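Local coordinates for PA0821 (Pseudomonas aeruginosa, PDB 7DRG), which is probably the immunity protein (antitoxin) that protects the bacterium from a putative VRR-NUC nuclease effector of its type VI secretion system, at residues 223-227 / 239-243; 272-277 / 289-293; 54-58 / 103-109. One frame throughout, in Å; residues are numbered along the deposited sequence.

Interaction 1: 223-227 / 239-243; sequences KPTRI and ERLAL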
# COMPACT_ATOMS: atom_id res chain seq x y z
N LYS B 223 13.61 17.38 20.51
CA LYS B 223 14.26 17.81 21.74
C LYS B 223 14.10 16.84 22.91
O LYS B 223 15.07 16.66 23.66
CB LYS B 223 13.75 19.20 22.13
CG LYS B 223 13.88 20.30 21.06
CD LYS B 223 15.12 21.18 21.23
CE LYS B 223 14.95 22.52 20.52
NZ LYS B 223 14.98 22.40 19.03
N PRO B 224 12.93 16.23 23.15
CA PRO B 224 12.82 15.31 24.30
C PRO B 224 13.83 14.17 24.24
O PRO B 224 14.30 13.77 23.18
CB PRO B 224 11.38 14.79 24.19
CG PRO B 224 10.64 15.88 23.53
CD PRO B 224 11.61 16.44 22.52
N THR B 225 14.18 13.66 25.43
CA THR B 225 15.14 12.57 25.57
C THR B 225 14.41 11.25 25.30
O THR B 225 14.07 10.48 26.20
CB THR B 225 15.78 12.59 26.95
OG1 THR B 225 16.32 13.90 27.19
CG2 THR B 225 16.89 11.56 27.04
N ARG B 226 14.16 11.00 24.01
CA ARG B 226 13.29 9.91 23.58
C ARG B 226 13.87 9.30 22.31
O ARG B 226 14.90 9.75 21.79
CB ARG B 226 11.86 10.42 23.37
CG ARG B 226 11.23 10.90 24.67
CD ARG B 226 9.74 11.08 24.59
NE ARG B 226 9.19 11.18 25.94
CZ ARG B 226 7.96 10.80 26.27
NH1 ARG B 226 7.15 10.31 25.34
NH2 ARG B 226 7.54 10.92 27.52
N ILE B 227 13.21 8.26 21.79
CA ILE B 227 13.65 7.59 20.57
C ILE B 227 12.52 7.55 19.55
O ILE B 227 11.34 7.57 19.89
CB ILE B 227 14.17 6.15 20.82
CG1 ILE B 227 13.06 5.27 21.41
CG2 ILE B 227 15.41 6.17 21.71
CD1 ILE B 227 13.45 3.82 21.52
N GLU B 239 21.65 7.86 29.15
CA GLU B 239 20.51 8.58 29.69
C GLU B 239 19.19 7.94 29.26
O GLU B 239 18.28 7.77 30.08
CB GLU B 239 20.54 10.06 29.29
CG GLU B 239 19.31 10.79 29.79
CD GLU B 239 19.44 12.30 29.75
OE1 GLU B 239 20.25 12.81 28.94
OE2 GLU B 239 18.72 12.97 30.53
N ARG B 240 19.06 7.59 27.98
CA ARG B 240 17.86 6.90 27.53
C ARG B 240 17.74 5.53 28.17
O ARG B 240 16.63 5.08 28.49
CB ARG B 240 17.86 6.78 26.01
CG ARG B 240 17.53 8.09 25.32
CD ARG B 240 17.87 8.07 23.83
NE ARG B 240 17.31 9.26 23.20
CZ ARG B 240 17.88 10.46 23.23
NH1 ARG B 240 19.05 10.64 23.84
NH2 ARG B 240 17.27 11.47 22.63
N LEU B 241 18.86 4.84 28.34
CA LEU B 241 18.85 3.54 29.00
C LEU B 241 18.31 3.64 30.42
O LEU B 241 17.51 2.80 30.85
CB LEU B 241 20.25 2.94 28.99
CG LEU B 241 20.45 1.58 29.67
CD1 LEU B 241 19.55 0.53 29.04
CD2 LEU B 241 21.90 1.17 29.58
N ALA B 242 18.72 4.67 31.16
CA ALA B 242 18.21 4.87 32.51
C ALA B 242 16.72 5.20 32.50
O ALA B 242 15.97 4.69 33.34
CB ALA B 242 19.01 5.97 33.21
N LEU B 243 16.28 6.04 31.56
CA LEU B 243 14.86 6.36 31.46
C LEU B 243 14.02 5.14 31.09
O LEU B 243 12.83 5.11 31.42
CB LEU B 243 14.64 7.48 30.44
CG LEU B 243 15.02 8.89 30.88
CD1 LEU B 243 15.09 9.83 29.69
CD2 LEU B 243 14.02 9.42 31.91
O HOH W 1 17.06 14.39 22.76
O HOH W 2 16.71 14.73 29.53
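The flat guanidinium of Arg240 lies across the 223-227 loop, with Thr225 over one face, its methyl CG2 standing 4.0 Å above the plane toward the rim. Arg226 O sits at the edge, practically in the guanidinium plane, and the group grips it side-on: Arg240 NE donates to Arg226 O over 2.8 Å and Arg240 NH2 to the same Arg226 O over 3.0 Å. NH2 meets a lone pair of Arg226 O in the carbonyl plane, whereas NE comes from well above that plane. Ile227 CG2 is at the edge too, packed on Arg240 CD. Arg226 closes an inverse gamma turn centred on Thr225, its N bonding weakly to Pro224 O, and presents its own O just beyond it, in the loop before strand 233-237; Arg240 reaches it from helix 238-243. A water bridges Arg240 NH2 and Pro224 O. Thr225 carries the apolar part: chi1 of -53° sets OG1 beside the backbone N and CG2 anti to it, and the methyl meets Leu243 CD1 at 3.6 Å and Glu239 CG at 3.7 Å. The Arg226 CB points away from the helix, and NH1 bonds to Arg301 O.

Interaction 2: 272-277 / 289-293; sequences AGAYPY and PYVLL
Tyr277 and Tyr290 meet as an offset edge-to-face pair, the edge of the Tyr277 ring toward the face of Tyr290, with centroids 6.0 Å apart and planes at 71°. This T-shaped pair pins the loop that leaves strand 267-272 against the start of helix 288-297. The phenol of Tyr290 also holds the loop backbone: Tyr277 N donates to Tyr290 OH over 2.9 Å, with an almost perfectly straight N-H...O angle of 179°. A Tyr290 chi1 of -63°, CG anti to the carbonyl carbon, helps carry the phenol there. Tyr277 CB lies over the face of the Tyr290 ring, 3.9 Å from Tyr290 CZ. The Tyr277 ring is itself sandwiched. Pro289 CD makes a CH-pi contact over one face, 4.2 Å from the ring centroid, and Tyr275 CE1 rests over the opposite face. Beside the rings, Ala272 CB packs on Pro289 CB and Leu293 CD2, where Phe259 of strand 259-264 joins the cluster. Ala272 O lies at the edge of the Tyr290 ring, 3.8 Å from Tyr290 CE1, and is buried without a polar partner. One layer further out, Tyr277 OH is anchored by a hydrogen bond to Glu349, while Gly273 O accepts from Trp232 and Gln271. Leu345 of helix 338-348 backs Pro289. The same Tyr290 OH donates to a water at 2.7 Å, which in turn donates to Tyr277 O.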
# COMPACT_ATOMS: atom_id res chain seq x y z
N ALA B 272 17.57 -7.25 18.10
CA ALA B 272 16.26 -7.89 18.24
C ALA B 272 16.13 -8.97 17.17
O ALA B 272 15.61 -8.72 16.09
CB ALA B 272 15.14 -6.86 18.13
N GLY B 273 16.56 -10.19 17.49
CA GLY B 273 16.38 -11.31 16.60
C GLY B 273 17.64 -11.66 15.82
O GLY B 273 18.63 -10.93 15.79
N ALA B 274 17.56 -12.82 15.14
CA ALA B 274 18.71 -13.41 14.47
C ALA B 274 19.07 -12.69 13.18
O ALA B 274 20.17 -12.87 12.67
CB ALA B 274 18.42 -14.89 14.16
N TYR B 275 18.15 -11.89 12.65
CA TYR B 275 18.36 -11.12 11.43
C TYR B 275 17.33 -10.01 11.40
O TYR B 275 16.35 -10.05 12.16
CB TYR B 275 18.23 -12.01 10.18
CG TYR B 275 17.12 -13.03 10.24
CD1 TYR B 275 15.78 -12.65 10.22
CD2 TYR B 275 17.41 -14.39 10.29
CE1 TYR B 275 14.76 -13.60 10.27
CE2 TYR B 275 16.41 -15.34 10.33
CZ TYR B 275 15.09 -14.94 10.32
OH TYR B 275 14.10 -15.89 10.37
N PRO B 276 17.52 -8.98 10.57
CA PRO B 276 16.49 -7.94 10.47
C PRO B 276 15.20 -8.49 9.87
O PRO B 276 15.22 -9.39 9.03
CB PRO B 276 17.13 -6.88 9.56
CG PRO B 276 18.17 -7.62 8.78
CD PRO B 276 18.70 -8.67 9.74
N TYR B 277 14.08 -7.92 10.32
CA TYR B 277 12.74 -8.39 9.94
C TYR B 277 12.01 -7.32 9.15
O TYR B 277 11.88 -6.18 9.61
CB TYR B 277 11.90 -8.73 11.18
CG TYR B 277 12.22 -10.05 11.84
CD1 TYR B 277 13.35 -10.20 12.63
CD2 TYR B 277 11.37 -11.15 11.70
CE1 TYR B 277 13.64 -11.42 13.24
CE2 TYR B 277 11.64 -12.35 12.31
CZ TYR B 277 12.78 -12.48 13.08
OH TYR B 277 13.07 -13.69 13.70
N PRO B 289 10.11 -10.15 17.39
CA PRO B 289 11.16 -9.53 18.22
C PRO B 289 10.99 -8.02 18.33
O PRO B 289 11.26 -7.45 19.40
CB PRO B 289 12.46 -9.93 17.51
CG PRO B 289 12.09 -11.10 16.65
CD PRO B 289 10.68 -10.84 16.22
N TYR B 290 10.53 -7.36 17.28
CA TYR B 290 10.35 -5.91 17.36
C TYR B 290 9.17 -5.55 18.25
O TYR B 290 9.21 -4.53 18.95
CB TYR B 290 10.13 -5.30 15.97
CG TYR B 290 11.25 -5.41 14.95
CD1 TYR B 290 12.32 -6.30 15.11
CD2 TYR B 290 11.24 -4.61 13.81
CE1 TYR B 290 13.33 -6.39 14.15
CE2 TYR B 290 12.23 -4.69 12.86
CZ TYR B 290 13.27 -5.58 13.03
OH TYR B 290 14.27 -5.64 12.07
N VAL B 291 8.10 -6.36 18.22
CA VAL B 291 6.95 -6.10 19.09
C VAL B 291 7.37 -6.12 20.55
O VAL B 291 6.99 -5.26 21.35
CB VAL B 291 5.83 -7.12 18.81
CG1 VAL B 291 4.80 -7.12 19.95
CG2 VAL B 291 5.18 -6.84 17.48
N LEU B 292 8.17 -7.12 20.92
CA LEU B 292 8.59 -7.24 22.31
C LEU B 292 9.51 -6.10 22.72
O LEU B 292 9.38 -5.54 23.82
CB LEU B 292 9.25 -8.60 22.54
CG LEU B 292 8.31 -9.80 22.43
CD1 LEU B 292 9.12 -11.09 22.49
CD2 LEU B 292 7.24 -9.77 23.52
N LEU B 293 10.45 -5.71 21.85
CA LEU B 293 11.33 -4.60 22.20
C LEU B 293 10.58 -3.28 22.22
O LEU B 293 10.81 -2.45 23.11
CB LEU B 293 12.50 -4.54 21.22
CG LEU B 293 13.50 -3.43 21.54
CD1 LEU B 293 14.12 -3.61 22.93
CD2 LEU B 293 14.58 -3.40 20.50
O HOH W 3 13.98 -4.21 9.77

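Interaction 3: 54-58 / 103-109; sequences VRESL and MDEDDHL
Arg55 reaches from helix 52-69 to the 103-109 loop, and its CB already points that way. CG, anti to the carbonyl carbon (chi1 -70°), passes Leu109 CD1 at 4.0 Å, and the chain then runs extended to NE. Arg55 NE lies 3.6 Å from Leu109 CD2 but spends its proton on Ala49 O. At CZ the guanidinium has Leu109 CD2 over one face, 3.3 Å above the plane. Its edge carries the polar contacts. Arg55 NH2 donates to Asp104 O over 3.1 Å, and Arg55 NH1 adds a weak bond to the same oxygen. Asp107 N reaches Asp104 O from the opposite face of the carbonyl, closing the type I turn from Asp104 to Asp107. Each terminal nitrogen also holds a water, NH1 sharing one with Met103 O (selenomethionine) and NH2 one with Asp107 O. The turn is braced from within: Asp104 OD1 accepts from Asp106 N in an Asx turn, while Asp107 OD2 takes Asp104 N. Alongside, Leu58 and Leu109 meet tip to tip through their CD1 atoms. The contact thus sets helix 52-69 against the start of strand 109-114, with Met100 of helix 96-101 beside Arg55 and Leu109, and Phe46 of strand 34-46 against Leu58.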
# COMPACT_ATOMS: atom_id res chain seq x y z
N VAL B 54 36.03 14.04 16.74
CA VAL B 54 34.87 13.35 16.18
C VAL B 54 35.01 13.22 14.68
O VAL B 54 34.66 12.19 14.09
CB VAL B 54 33.56 14.08 16.57
CG1 VAL B 54 32.35 13.44 15.86
CG2 VAL B 54 33.35 14.04 18.06
N ARG B 55 35.54 14.25 14.02
CA ARG B 55 35.78 14.15 12.58
C ARG B 55 36.78 13.04 12.25
O ARG B 55 36.57 12.27 11.31
CB ARG B 55 36.23 15.50 12.03
CG ARG B 55 35.09 16.50 12.04
CD ARG B 55 35.53 17.89 11.64
NE ARG B 55 34.39 18.79 11.63
CZ ARG B 55 34.43 20.03 11.14
NH1 ARG B 55 35.56 20.50 10.62
NH2 ARG B 55 33.34 20.79 11.18
N GLU B 56 37.85 12.92 13.05
CA GLU B 56 38.78 11.81 12.83
C GLU B 56 38.09 10.46 13.01
O GLU B 56 38.36 9.51 12.26
CB GLU B 56 39.97 11.90 13.79
CG GLU B 56 40.79 13.15 13.60
CD GLU B 56 41.91 13.27 14.62
OE1 GLU B 56 42.21 12.26 15.30
OE2 GLU B 56 42.43 14.40 14.77
N SER B 57 37.21 10.36 14.01
CA SER B 57 36.49 9.10 14.22
C SER B 57 35.54 8.81 13.06
O SER B 57 35.40 7.65 12.65
CB SER B 57 35.74 9.14 15.55
OG SER B 57 36.67 8.98 16.62
N LEU B 58 34.91 9.84 12.51
CA LEU B 58 34.08 9.65 11.33
C LEU B 58 34.91 9.13 10.16
O LEU B 58 34.45 8.30 9.37
CB LEU B 58 33.40 10.96 10.95
CG LEU B 58 32.24 11.40 11.85
CD1 LEU B 58 31.86 12.85 11.56
CD2 LEU B 58 31.03 10.48 11.65
N MSE B 103 38.60 21.97 6.39
CA MSE B 103 37.44 22.53 7.08
C MSE B 103 37.75 22.83 8.54
O MSE B 103 38.62 22.19 9.14
CB MSE B 103 36.26 21.57 6.97
CG MSE B 103 35.96 21.20 5.54
SE MSE B 103 34.51 19.90 5.40
CE MSE B 103 33.09 21.08 4.80
N ASP B 104 37.06 23.82 9.10
CA ASP B 104 37.19 24.11 10.52
C ASP B 104 35.83 23.90 11.20
O ASP B 104 34.87 23.40 10.59
CB ASP B 104 37.75 25.52 10.75
CG ASP B 104 36.89 26.62 10.13
OD1 ASP B 104 35.68 26.43 9.90
OD2 ASP B 104 37.45 27.71 9.87
N GLU B 105 35.76 24.29 12.47
CA GLU B 105 34.60 23.95 13.28
C GLU B 105 33.32 24.62 12.81
O GLU B 105 32.23 24.14 13.13
CB GLU B 105 34.86 24.30 14.75
CG GLU B 105 35.11 25.78 15.01
CD GLU B 105 36.59 26.12 15.11
OE1 GLU B 105 37.43 25.34 14.62
OE2 GLU B 105 36.91 27.17 15.70
N ASP B 106 33.42 25.71 12.05
CA ASP B 106 32.23 26.39 11.56
C ASP B 106 31.78 25.92 10.18
O ASP B 106 30.77 26.43 9.67
CB ASP B 106 32.45 27.90 11.54
CG ASP B 106 32.32 28.51 12.92
OD1 ASP B 106 31.46 28.04 13.70
OD2 ASP B 106 33.09 29.45 13.23
N ASP B 107 32.47 24.96 9.58
CA ASP B 107 31.98 24.37 8.34
C ASP B 107 30.96 23.28 8.62
O ASP B 107 30.99 22.63 9.67
CB ASP B 107 33.14 23.81 7.52
CG ASP B 107 34.00 24.89 6.91
OD1 ASP B 107 33.44 25.84 6.32
OD2 ASP B 107 35.24 24.79 7.02
N HIS B 108 30.03 23.10 7.69
CA HIS B 108 29.01 22.06 7.77
C HIS B 108 29.52 20.79 7.10
O HIS B 108 30.00 20.84 5.96
CB HIS B 108 27.72 22.55 7.11
CG HIS B 108 26.73 21.48 6.78
ND1 HIS B 108 26.15 20.67 7.73
CD2 HIS B 108 26.19 21.10 5.59
CE1 HIS B 108 25.31 19.83 7.15
NE2 HIS B 108 25.32 20.07 5.85
N LEU B 109 29.46 19.67 7.80
CA LEU B 109 29.86 18.41 7.20
C LEU B 109 28.75 17.91 6.30
O LEU B 109 27.61 17.73 6.76
CB LEU B 109 30.16 17.35 8.26
CG LEU B 109 31.17 17.71 9.33
CD1 LEU B 109 31.61 16.44 10.01
CD2 LEU B 109 32.33 18.47 8.72
O HOH W 4 30.58 20.33 11.29
O HOH W 5 38.29 19.41 10.17

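From the N terminus, interaction 3 comes first and spans the most chain: 44 residues separate 54-58 from 103-109, so it brings the lead-in of strand 109-114 back onto helix 52-69. Interactions 1 and 2 follow, each closing an 11-residue excursion. Interaction 1 folds a loop onto helix 238-243 by way of strand 233-237; interaction 2 joins the end of strand 267-272 to helix 288-297. The three contacts run strictly in series, neither nesting nor crossing. Strand 233-237 pairs with 267-272, linking the neighbourhoods of interactions 1 and 2, whose nearest atoms are about 7 Å apart. Interaction 3 lies across the chain's centre from interaction 2, about 34 Å between centres.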